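Local coordinates for SH2 domain-containing protein 3C (PDB 3T6G), which acts as an adapter in integrin-mediated adhesion and cell migration, its closed C-terminal Cdc25-homology domain binding BCAR1 rather than carrying out canonical nucleotide exchange, at residues A[178-182]-A[183-187]; A[197-201]-A[202-206]; A[46-50]-A[51-55]. The protein carries 2 engineered substitutions. All coordinates share one frame; numbering follows the deposited sequence.

All three contacts are local, each formed within one continuous run of ten residues in the helical Cdc25-homology domain. Along the chain, contact 3 comes first, at the start of helix 50-64; contact 1 follows in the middle of helix 175-193, and contact 2 lies in the loop that leads from that helix to helix 210-215. Their centres stand about 19 to 22 Å from one another and none touches another. Contacts 1 and 3 both pack side chains on helix 121-140, while the loop of contact 2 reaches helix 50-64, which contact 3 begins. All three belong to the domain whose closed form is required for interaction with BCAR1.

Contact 1 of 3, residues A[178-182]-A[183-187]; sequences AILYE and KKLKP
With CG turned anti to the backbone N (chi1 -178°), the ring of Tyr181 is carried along its helix to where the side chain of Lys186 can run across it; that lysine is extended beyond CG, but its chi1 of -131° is not a staggered one. The lysine's methylenes do the touching: CE lies 3.6 Å from Tyr181 OH, and CD is 3.9 Å from Tyr181 CE2. A long, flexible lysine suits this place because its apolar shaft packs on the aromatic ring while its ammonium group travels on to Glu182. That glutamate lies alongside Lys186 and points the same way, giving a weak salt bridge of 3.5 Å between Glu182 OE2 and Lys186 NZ. Asp156 forms a second, long and weak ion pair with NZ.

The backbone changes pitch here. Leu180 O accepts two donors, Lys184 N at 2.8 Å from above the carbonyl plane and Leu185 N at 3.0 Å, and Lys186 N then bonds to Tyr181 O at 3.0 Å. The two bonds spanning five residues make a wider, pi-type turn within helix 175-193. Pro187, which has no N-H to give, fits the kink that follows. Tyr181 and Leu185 are buried against Met152 of helix 145-155. The chemistry implies a helix with an apolar inner face and a charged outer one, where long ion pairs probably contribute only modestly.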
loop_
_atom_site.group_PDB
_atom_site.type_symbol
_atom_site.label_atom_id
_atom_site.label_comp_id
_atom_site.label_asym_id
_atom_site.label_seq_id
_atom_site.Cartn_x
_atom_site.Cartn_y
_atom_site.Cartn_z
ATOM N N ALA A 178 -12.435 -17.265 -16.666
ATOM C CA ALA A 178 -11.905 -18.132 -15.627
ATOM C C ALA A 178 -10.411 -18.434 -15.807
ATOM O O ALA A 178 -9.652 -18.450 -14.823
ATOM C CB ALA A 178 -12.701 -19.413 -15.574
ATOM N N ILE A 179 -9.997 -18.677 -17.054
ATOM C CA ILE A 179 -8.595 -18.967 -17.364
ATOM C C ILE A 179 -7.746 -17.728 -17.125
ATOM O O ILE A 179 -6.670 -17.789 -16.517
ATOM C CB ILE A 179 -8.397 -19.418 -18.833
ATOM C CG1 ILE A 179 -9.272 -20.625 -19.160
ATOM C CG2 ILE A 179 -6.942 -19.796 -19.105
ATOM C CD1 ILE A 179 -9.039 -21.147 -20.557
ATOM N N LEU A 180 -8.242 -16.600 -17.611
ATOM C CA LEU A 180 -7.549 -15.342 -17.457
ATOM C C LEU A 180 -7.180 -15.142 -15.977
ATOM O O LEU A 180 -6.022 -14.861 -15.639
ATOM C CB LEU A 180 -8.433 -14.212 -17.967
ATOM C CG LEU A 180 -7.753 -12.845 -17.995
ATOM C CD1 LEU A 180 -6.768 -12.818 -19.143
ATOM C CD2 LEU A 180 -8.774 -11.702 -18.116
ATOM N N TYR A 181 -8.172 -15.333 -15.110
ATOM C CA TYR A 181 -8.004 -15.202 -13.669
ATOM C C TYR A 181 -6.959 -16.168 -13.104
ATOM O O TYR A 181 -6.013 -15.740 -12.434
ATOM C CB TYR A 181 -9.342 -15.429 -12.973
ATOM C CG TYR A 181 -9.284 -15.274 -11.480
ATOM C CD1 TYR A 181 -9.065 -14.041 -10.908
ATOM C CD2 TYR A 181 -9.456 -16.360 -10.636
ATOM C CE1 TYR A 181 -9.008 -13.893 -9.524
ATOM C CE2 TYR A 181 -9.401 -16.220 -9.247
ATOM C CZ TYR A 181 -9.178 -14.984 -8.701
ATOM O OH TYR A 181 -9.127 -14.823 -7.334
ATOM N N GLU A 182 -7.133 -17.465 -13.385
ATOM C CA GLU A 182 -6.303 -18.513 -12.790
ATOM C C GLU A 182 -4.896 -18.509 -13.335
ATOM O O GLU A 182 -3.933 -18.799 -12.616
ATOM C CB GLU A 182 -6.902 -19.901 -13.037
ATOM C CG GLU A 182 -8.055 -20.237 -12.125
ATOM C CD GLU A 182 -7.659 -20.223 -10.662
ATOM O OE1 GLU A 182 -6.546 -20.709 -10.350
ATOM O OE2 GLU A 182 -8.463 -19.730 -9.831
ATOM N N LYS A 183 -4.788 -18.194 -14.620
ATOM C CA LYS A 183 -3.553 -18.416 -15.351
ATOM C C LYS A 183 -2.789 -17.137 -15.691
ATOM O O LYS A 183 -1.629 -17.200 -16.083
ATOM C CB LYS A 183 -3.842 -19.225 -16.623
ATOM C CG LYS A 183 -4.206 -20.695 -16.365
ATOM C CD LYS A 183 -3.003 -21.500 -15.870
ATOM C CE LYS A 183 -3.336 -22.975 -15.699
ATOM N NZ LYS A 183 -2.159 -23.766 -15.213
ATOM N N LYS A 184 -3.428 -15.981 -15.552
ATOM C CA LYS A 184 -2.760 -14.724 -15.890
ATOM C C LYS A 184 -2.702 -13.770 -14.715
ATOM O O LYS A 184 -1.624 -13.386 -14.272
ATOM C CB LYS A 184 -3.447 -14.043 -17.075
ATOM C CG LYS A 184 -3.442 -14.877 -18.358
ATOM C CD LYS A 184 -2.042 -15.054 -18.924
ATOM C CE LYS A 184 -2.040 -16.036 -20.084
ATOM N NZ LYS A 184 -0.665 -16.555 -20.366
ATOM N N LEU A 185 -3.873 -13.406 -14.209
ATOM C CA LEU A 185 -3.982 -12.380 -13.198
ATOM C C LEU A 185 -3.430 -12.800 -11.861
ATOM O O LEU A 185 -2.663 -12.056 -11.239
ATOM C CB LEU A 185 -5.441 -11.966 -13.021
ATOM C CG LEU A 185 -6.055 -11.437 -14.303
ATOM C CD1 LEU A 185 -7.479 -10.939 -14.055
ATOM C CD2 LEU A 185 -5.147 -10.346 -14.856
ATOM N N LYS A 186 -3.862 -13.970 -11.404
ATOM C CA LYS A 186 -3.511 -14.457 -10.071
ATOM C C LYS A 186 -2.001 -14.557 -9.848
ATOM O O LYS A 186 -1.480 -14.095 -8.817
ATOM C CB LYS A 186 -4.171 -15.804 -9.796
ATOM C CG LYS A 186 -4.872 -15.847 -8.460
ATOM C CD LYS A 186 -5.707 -17.085 -8.318
ATOM C CE LYS A 186 -6.349 -17.143 -6.953
ATOM N NZ LYS A 186 -7.307 -18.284 -6.887
ATOM N N PRO A 187 -1.298 -15.159 -10.815
ATOM C CA PRO A 187 0.153 -15.373 -10.747
ATOM C C PRO A 187 0.947 -14.098 -11.023
ATOM O O PRO A 187 2.117 -14.002 -10.653
ATOM C CB PRO A 187 0.416 -16.424 -11.840
ATOM C CG PRO A 187 -0.959 -17.012 -12.170
ATOM C CD PRO A 187 -1.923 -15.882 -11.933
#

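Contact 2 of 3, residues A[197-201]-A[202-206]; sequences EGPPL and SNTTF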
loop_
_atom_site.group_PDB
_atom_site.type_symbol
_atom_site.label_atom_id
_atom_site.label_comp_id
_atom_site.label_asym_id
_atom_site.label_seq_id
_atom_site.Cartn_x
_atom_site.Cartn_y
_atom_site.Cartn_z
ATOM N N GLU A 197 9.669 -8.608 -11.027
ATOM C CA GLU A 197 9.469 -7.532 -11.988
ATOM C C GLU A 197 7.999 -7.162 -12.110
ATOM O O GLU A 197 7.145 -8.019 -12.351
ATOM C CB GLU A 197 10.045 -7.906 -13.354
ATOM C CG GLU A 197 11.560 -7.961 -13.374
ATOM C CD GLU A 197 12.194 -6.701 -12.806
ATOM O OE1 GLU A 197 11.450 -5.751 -12.465
ATOM O OE2 GLU A 197 13.437 -6.665 -12.696
ATOM N N GLY A 198 7.717 -5.876 -11.928
ATOM C CA GLY A 198 6.362 -5.364 -12.010
ATOM C C GLY A 198 5.994 -4.879 -13.401
ATOM O O GLY A 198 6.657 -5.232 -14.381
ATOM N N PRO A 199 4.934 -4.056 -13.490
ATOM C CA PRO A 199 4.373 -3.559 -14.753
ATOM C C PRO A 199 5.277 -2.522 -15.399
ATOM O O PRO A 199 5.964 -1.790 -14.679
ATOM C CB PRO A 199 3.066 -2.902 -14.316
ATOM C CG PRO A 199 3.345 -2.439 -12.922
ATOM C CD PRO A 199 4.256 -3.475 -12.318
ATOM N N PRO A 200 5.275 -2.449 -16.739
ATOM C CA PRO A 200 6.137 -1.483 -17.425
ATOM C C PRO A 200 5.826 -0.093 -16.911
ATOM O O PRO A 200 4.679 0.353 -16.929
ATOM C CB PRO A 200 5.747 -1.630 -18.898
ATOM C CG PRO A 200 4.393 -2.256 -18.884
ATOM C CD PRO A 200 4.332 -3.113 -17.657
ATOM N N LEU A 201 6.856 0.569 -16.408
ATOM C CA LEU A 201 6.712 1.871 -15.792
ATOM C C LEU A 201 5.970 2.829 -16.741
ATOM O O LEU A 201 5.226 3.705 -16.299
ATOM C CB LEU A 201 8.112 2.390 -15.454
ATOM C CG LEU A 201 8.403 3.543 -14.496
ATOM C CD1 LEU A 201 8.059 3.195 -13.058
ATOM C CD2 LEU A 201 9.875 3.865 -14.629
ATOM N N SER A 202 6.152 2.639 -18.045
ATOM C CA SER A 202 5.578 3.553 -19.032
ATOM C C SER A 202 4.046 3.511 -19.145
ATOM O O SER A 202 3.438 4.446 -19.667
ATOM C CB SER A 202 6.198 3.317 -20.406
ATOM O OG SER A 202 5.619 2.187 -21.027
ATOM N N ASN A 203 3.423 2.436 -18.671
ATOM C CA ASN A 203 1.962 2.378 -18.638
ATOM C C ASN A 203 1.429 2.532 -17.236
ATOM O O ASN A 203 0.218 2.508 -17.023
ATOM C CB ASN A 203 1.423 1.074 -19.253
ATOM C CG ASN A 203 -0.109 1.077 -19.406
ATOM O OD1 ASN A 203 -0.653 1.748 -20.282
ATOM N ND2 ASN A 203 -0.797 0.319 -18.553
ATOM N N THR A 204 2.329 2.719 -16.277
ATOM C CA THR A 204 1.928 2.741 -14.876
ATOM C C THR A 204 1.410 4.090 -14.408
ATOM O O THR A 204 1.889 5.155 -14.816
ATOM C CB THR A 204 3.071 2.294 -13.960
ATOM O OG1 THR A 204 3.601 1.055 -14.445
ATOM C CG2 THR A 204 2.572 2.098 -12.551
ATOM N N THR A 205 0.485 4.010 -13.468
ATOM C CA THR A 205 -0.393 5.092 -13.128
ATOM C C THR A 205 -0.547 5.033 -11.636
ATOM O O THR A 205 -0.809 6.031 -10.975
ATOM C CB THR A 205 -1.760 4.804 -13.814
ATOM O OG1 THR A 205 -2.089 5.838 -14.761
ATOM C CG2 THR A 205 -2.861 4.609 -12.798
ATOM N N PHE A 206 -0.379 3.836 -11.097
ATOM C CA PHE A 206 -0.422 3.631 -9.664
ATOM C C PHE A 206 0.278 2.317 -9.342
ATOM O O PHE A 206 -0.314 1.254 -9.462
ATOM C CB PHE A 206 -1.859 3.593 -9.198
ATOM C CG PHE A 206 -2.012 3.718 -7.723
ATOM C CD1 PHE A 206 -3.161 4.251 -7.186
ATOM C CD2 PHE A 206 -0.998 3.329 -6.878
ATOM C CE1 PHE A 206 -3.309 4.383 -5.835
ATOM C CE2 PHE A 206 -1.143 3.446 -5.518
ATOM C CZ PHE A 206 -2.301 3.963 -4.996
#
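Pro200 and Thr204 meet across two overlapping type I beta turns that form a short 3-10 turn, a surface contact in the loop between helix 175-193 and helix 210-215 of the Ras-GEF domain. Its focus is the carbonyl oxygen of Pro200, which is gripped twice: Asn203 N donates to it at 3.0 Å, and Thr204 OG1 donates at 2.8 Å. The two donors arrive from opposite faces of the carbonyl plane, well off the lone pairs. A third bond, from Thr204 N to Leu201 O at 3.1 Å, closes the second turn through Ser202 and Asn203.

Threonine suits its position because its hydroxyl can fold back onto the turn. A chi1 of -51° puts OG1 anti to the carbonyl carbon and beside the backbone N, where it meets Pro200 O as the second donor. Thr204 OG1 also lies near the CB-CG side of the Pro199 ring, 3.8 Å from CG of Pro199, the two side chains crossing at about a right angle. The ring-restricted phi of the paired prolines probably limits the conformations open to the chain entering the turn.

Around the turn, Asn259 of helix 253-263 donates to Thr204 O, and Leu201 packs on Leu255 and Tyr256 of that helix. Farther along, Thr205 touches Thr58 of helix 50-64, and Phe206 stacks with Phe146 of helix 145-155.

Contact 3 of 3, residues A[46-50]-A[51-55]; sequences AEVDA and RTLAR
Asp49 reaches forward to Thr52 with its carboxylate: CG sits between the backbone N and the carbonyl carbon (chi1 73°), which brings OD1 over the first turn of the helix. There it accepts from Thr52 N at 2.8 Å in an almost straight bond (N-H...O 177°), although the exact place of OD1 is less sure because it is modelled too near the threonine methyl. The two side chains cross at about a right angle.

Val48, just before the cap, leans toward the helix and makes a tight apolar contact, its CG1 3.3 Å from Leu53 CD2. Its chi1 of 95° lies away from any staggered rotamer, and its other branch is modelled too close to Thr52, leaving its exact place uncertain. A branched apolar side chain at each position lets Val48 and Leu53 both pack against Leu273 of helix 271-276.

The arrangement is a helix N-cap: helix 50-64 starts at Ala50, and Asp49 supplies an acceptor for an N-H of the first turn that has no earlier carbonyl to bind. Aspartate suits the place, since its short chain reaches the turn and its negative charge would be favoured by the helix's positive N-terminal end. Regular helical bonds follow, Leu53 N to Asp49 O at 3.2 Å and Ala54 N to Ala50 O at 2.9 Å. Small alanines let the turn lie close to helix 121-140, Ala50 on Gln133 and Ala54 on Leu134. Arg51 carries its NE to a salt bridge with Glu137, while Arg51 CG lies 3.5 Å above one face of the Arg55 guanidinium, offset toward the rim.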
loop_
_atom_site.group_PDB
_atom_site.type_symbol
_atom_site.label_atom_id
_atom_site.label_comp_id
_atom_site.label_asym_id
_atom_site.label_seq_id
_atom_site.Cartn_x
_atom_site.Cartn_y
_atom_site.Cartn_z
ATOM N N ALA A 46 -23.686 -2.018 -12.456
ATOM C CA ALA A 46 -24.189 -2.757 -13.623
ATOM C C ALA A 46 -24.350 -1.917 -14.890
ATOM O O ALA A 46 -24.135 -2.423 -15.989
ATOM C CB ALA A 46 -25.504 -3.443 -13.296
ATOM N N GLU A 47 -24.738 -0.652 -14.728
ATOM C CA GLU A 47 -25.081 0.222 -15.863
ATOM C C GLU A 47 -23.956 0.303 -16.865
ATOM O O GLU A 47 -24.157 0.696 -18.008
ATOM C CB GLU A 47 -25.387 1.659 -15.398
ATOM C CG GLU A 47 -26.766 1.889 -14.782
ATOM C CD GLU A 47 -26.966 3.320 -14.264
ATOM O OE1 GLU A 47 -26.279 4.248 -14.761
ATOM O OE2 GLU A 47 -27.810 3.513 -13.354
ATOM N N VAL A 48 -22.755 -0.050 -16.439
ATOM C CA VAL A 48 -21.612 0.363 -17.211
ATOM C C VAL A 48 -20.545 -0.727 -17.306
ATOM O O VAL A 48 -20.387 -1.543 -16.400
ATOM C CB VAL A 48 -21.062 1.702 -16.659
ATOM C CG1 VAL A 48 -19.925 1.478 -15.662
ATOM C CG2 VAL A 48 -20.620 2.584 -17.794
ATOM N N ASP A 49 -19.819 -0.735 -18.416
ATOM C CA ASP A 49 -18.886 -1.808 -18.682
ATOM C C ASP A 49 -17.678 -1.779 -17.720
ATOM O O ASP A 49 -17.496 -0.830 -16.979
ATOM C CB ASP A 49 -18.468 -1.774 -20.155
ATOM C CG ASP A 49 -17.523 -0.630 -20.476
ATOM O OD1 ASP A 49 -16.905 -0.059 -19.549
ATOM O OD2 ASP A 49 -17.374 -0.317 -21.671
ATOM N N ALA A 50 -16.857 -2.821 -17.740
ATOM C CA ALA A 50 -15.727 -2.920 -16.819
ATOM C C ALA A 50 -14.700 -1.816 -17.030
ATOM O O ALA A 50 -14.091 -1.354 -16.073
ATOM C CB ALA A 50 -15.060 -4.255 -16.955
ATOM N N ARG A 51 -14.507 -1.401 -18.277
ATOM C CA ARG A 51 -13.510 -0.390 -18.594
ATOM C C ARG A 51 -13.828 0.971 -17.962
ATOM O O ARG A 51 -12.964 1.571 -17.329
ATOM C CB ARG A 51 -13.290 -0.261 -20.097
ATOM C CG ARG A 51 -12.279 0.814 -20.456
ATOM C CD ARG A 51 -11.691 0.604 -21.845
ATOM N NE ARG A 51 -11.024 -0.692 -21.976
ATOM C CZ ARG A 51 -10.755 -1.283 -23.139
ATOM N NH1 ARG A 51 -11.097 -0.700 -24.281
ATOM N NH2 ARG A 51 -10.150 -2.463 -23.167
ATOM N N THR A 52 -15.064 1.440 -18.087
ATOM C CA THR A 52 -15.422 2.697 -17.446
ATOM C C THR A 52 -15.484 2.552 -15.906
ATOM O O THR A 52 -15.236 3.493 -15.176
ATOM C CB THR A 52 -16.694 3.370 -18.096
ATOM O OG1 THR A 52 -17.866 3.147 -17.303
ATOM C CG2 THR A 52 -16.916 2.833 -19.486
ATOM N N LEU A 53 -15.805 1.370 -15.411
ATOM C CA LEU A 53 -15.691 1.131 -13.990
ATOM C C LEU A 53 -14.242 1.406 -13.596
ATOM O O LEU A 53 -13.973 2.052 -12.592
ATOM C CB LEU A 53 -16.035 -0.320 -13.661
ATOM C CG LEU A 53 -17.515 -0.572 -13.424
ATOM C CD1 LEU A 53 -17.660 -1.720 -12.465
ATOM C CD2 LEU A 53 -18.228 0.696 -12.891
ATOM N N ALA A 54 -13.321 0.925 -14.428
ATOM C CA ALA A 54 -11.896 0.991 -14.141
ATOM C C ALA A 54 -11.419 2.424 -14.179
ATOM O O ALA A 54 -10.679 2.856 -13.302
ATOM C CB ALA A 54 -11.106 0.150 -15.138
ATOM N N ARG A 55 -11.837 3.157 -15.204
ATOM C CA ARG A 55 -11.439 4.541 -15.327
ATOM C C ARG A 55 -11.904 5.309 -14.104
ATOM O O ARG A 55 -11.173 6.138 -13.559
ATOM C CB ARG A 55 -12.008 5.161 -16.588
ATOM C CG ARG A 55 -11.136 4.980 -17.807
ATOM C CD ARG A 55 -11.638 5.862 -18.956
ATOM N NE ARG A 55 -11.348 5.282 -20.264
ATOM C CZ ARG A 55 -12.231 4.626 -21.008
ATOM N NH1 ARG A 55 -13.482 4.477 -20.585
ATOM N NH2 ARG A 55 -11.869 4.129 -22.184
#